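Local coordinates for signal recognition particle receptor FtsY (Sulfolobus acidocaldarius, PDB 5L3S), which is the receptor for the signal recognition particle and carries an SRP-type GTPase domain of the P-loop NTPase class, at residues I104-V109 against V186-T191. Sequence-based numbering, arbitrary orientation.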
loop_
_atom_site.group_PDB
_atom_site.type_symbol
_atom_site.label_atom_id
_atom_site.label_comp_id
_atom_site.label_asym_id
_atom_site.label_seq_id
_atom_site.Cartn_x
_atom_site.Cartn_y
_atom_site.Cartn_z
ATOM N N ILE B 104 7.179 21.966 7.447
ATOM C CA ILE B 104 7.047 20.515 7.456
ATOM C C ILE B 104 6.995 20.008 6.023
ATOM O O ILE B 104 6.289 20.581 5.189
ATOM C CB ILE B 104 5.739 20.103 8.147
ATOM C CG1 ILE B 104 5.629 20.789 9.516
ATOM C CG2 ILE B 104 5.641 18.569 8.255
ATOM C CD1 ILE B 104 4.377 20.420 10.283
ATOM N N ILE B 105 7.730 18.935 5.738
ATOM C CA ILE B 105 7.678 18.323 4.413
ATOM C C ILE B 105 7.179 16.893 4.563
ATOM O O ILE B 105 7.409 16.249 5.607
ATOM C CB ILE B 105 9.054 18.388 3.690
ATOM C CG1 ILE B 105 8.937 17.973 2.206
ATOM C CG2 ILE B 105 10.087 17.563 4.435
ATOM C CD1 ILE B 105 10.164 18.371 1.366
ATOM N N PHE B 106 6.470 16.427 3.537
ATOM C CA PHE B 106 5.865 15.093 3.513
ATOM C C PHE B 106 6.395 14.382 2.275
ATOM O O PHE B 106 6.394 14.963 1.180
ATOM C CB PHE B 106 4.333 15.213 3.411
ATOM C CG PHE B 106 3.693 15.924 4.575
ATOM C CD1 PHE B 106 3.784 17.307 4.704
ATOM C CD2 PHE B 106 2.991 15.217 5.535
ATOM C CE1 PHE B 106 3.198 17.961 5.773
ATOM C CE2 PHE B 106 2.402 15.864 6.615
ATOM C CZ PHE B 106 2.503 17.235 6.738
ATOM N N PHE B 107 6.888 13.154 2.436
ATOM C CA PHE B 107 7.308 12.377 1.265
ATOM C C PHE B 107 7.032 10.886 1.449
ATOM O O PHE B 107 6.650 10.436 2.531
ATOM C CB PHE B 107 8.791 12.639 0.910
ATOM C CG PHE B 107 9.764 12.446 2.069
ATOM C CD1 PHE B 107 10.247 11.180 2.401
ATOM C CD2 PHE B 107 10.247 13.548 2.779
ATOM C CE1 PHE B 107 11.152 11.010 3.457
ATOM C CE2 PHE B 107 11.145 13.388 3.827
ATOM C CZ PHE B 107 11.596 12.115 4.167
ATOM N N GLY B 108 7.211 10.116 0.391
ATOM C CA GLY B 108 6.962 8.680 0.484
ATOM C C GLY B 108 6.686 8.157 -0.913
ATOM O O GLY B 108 6.667 8.934 -1.874
ATOM N N VAL B 109 6.456 6.850 -1.040
ATOM C CA VAL B 109 6.263 6.275 -2.365
ATOM C C VAL B 109 4.899 6.623 -2.949
ATOM O O VAL B 109 4.022 7.142 -2.263
ATOM C CB VAL B 109 6.490 4.721 -2.377
ATOM C CG1 VAL B 109 7.840 4.377 -1.774
ATOM C CG2 VAL B 109 5.389 4.003 -1.635
ATOM N N VAL B 186 2.706 27.921 9.913
ATOM C CA VAL B 186 3.173 26.660 9.363
ATOM C C VAL B 186 3.150 26.637 7.832
ATOM O O VAL B 186 2.194 27.100 7.214
ATOM C CB VAL B 186 2.299 25.499 9.882
ATOM C CG1 VAL B 186 2.694 24.187 9.219
ATOM C CG2 VAL B 186 2.371 25.405 11.413
ATOM N N VAL B 187 4.200 26.079 7.229
ATOM C CA VAL B 187 4.166 25.698 5.822
ATOM C C VAL B 187 4.218 24.170 5.684
ATOM O O VAL B 187 5.072 23.522 6.291
ATOM C CB VAL B 187 5.350 26.298 5.048
ATOM C CG1 VAL B 187 5.404 25.730 3.598
ATOM C CG2 VAL B 187 5.258 27.803 5.049
ATOM N N LEU B 188 3.309 23.609 4.883
ATOM C CA LEU B 188 3.285 22.166 4.614
ATOM C C LEU B 188 3.641 21.939 3.163
ATOM O O LEU B 188 2.953 22.434 2.288
ATOM C CB LEU B 188 1.885 21.592 4.872
ATOM C CG LEU B 188 1.358 21.867 6.276
ATOM C CD1 LEU B 188 -0.026 21.286 6.443
ATOM C CD2 LEU B 188 2.305 21.261 7.275
ATOM N N ILE B 189 4.702 21.173 2.915
ATOM C CA ILE B 189 5.184 20.935 1.563
ATOM C C ILE B 189 4.758 19.563 1.044
ATOM O O ILE B 189 5.132 18.539 1.613
ATOM C CB ILE B 189 6.722 21.065 1.510
ATOM C CG1 ILE B 189 7.126 22.463 2.027
ATOM C CG2 ILE B 189 7.227 20.830 0.084
ATOM C CD1 ILE B 189 8.617 22.650 2.266
ATOM N N ASP B 190 3.953 19.553 -0.016
ATOM C CA ASP B 190 3.578 18.298 -0.678
ATOM C C ASP B 190 4.667 17.968 -1.678
ATOM O O ASP B 190 5.233 18.871 -2.289
ATOM C CB ASP B 190 2.222 18.456 -1.392
ATOM C CG ASP B 190 1.537 17.102 -1.697
ATOM O OD1 ASP B 190 2.068 16.049 -1.285
ATOM O OD2 ASP B 190 0.457 17.112 -2.325
ATOM N N THR B 191 4.963 16.680 -1.867
ATOM C CA THR B 191 5.950 16.281 -2.860
ATOM C C THR B 191 5.396 15.132 -3.685
ATOM O O THR B 191 4.499 14.406 -3.237
ATOM C CB THR B 191 7.311 15.833 -2.216
ATOM O OG1 THR B 191 7.131 14.617 -1.475
ATOM C CG2 THR B 191 7.881 16.906 -1.308
HETATM O O HOH W 1 7.915 12.007 -2.065
#
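T191 sets OG1 between its backbone N and carbonyl carbon (chi1 67°), and this turns the hydroxyl onto F106 O. L188 holds CG anti to its carbonyl carbon (chi1 -56°), and its CD2 branch touches I104 and F106. The T191 hydroxyl donates to F106 O at 2.8 Å, in the carbonyl plane on a lone pair. It also accepts from a water that takes the G108 N-H, so the water joins T191 to G108, at the start of the probable P-loop. Before this point the two strands pair in parallel. I104 N bonds V187 O at 2.9 Å, I189 N bonds I104 O, and F106 N reaches I189 O at a longer 3.2 Å. L188 CD2 lies 3.7 Å from I104 CB and the same distance from F106 CE1, at the ring edge. On the face of I105 and I189, I105 CD1 meets T191 CG2 at 3.8 Å. D190 OD2 is hydrogen-bonded to T115 OG1, and the D190 side chain lies about 4 Å from the bound magnesium. These are central strands of the GTPase domain sheet. Strand 216-222 pairs with the far edge of 102-107, helix 114-127 packs on L188 and F106, and helix 199-212 on I105 and I189.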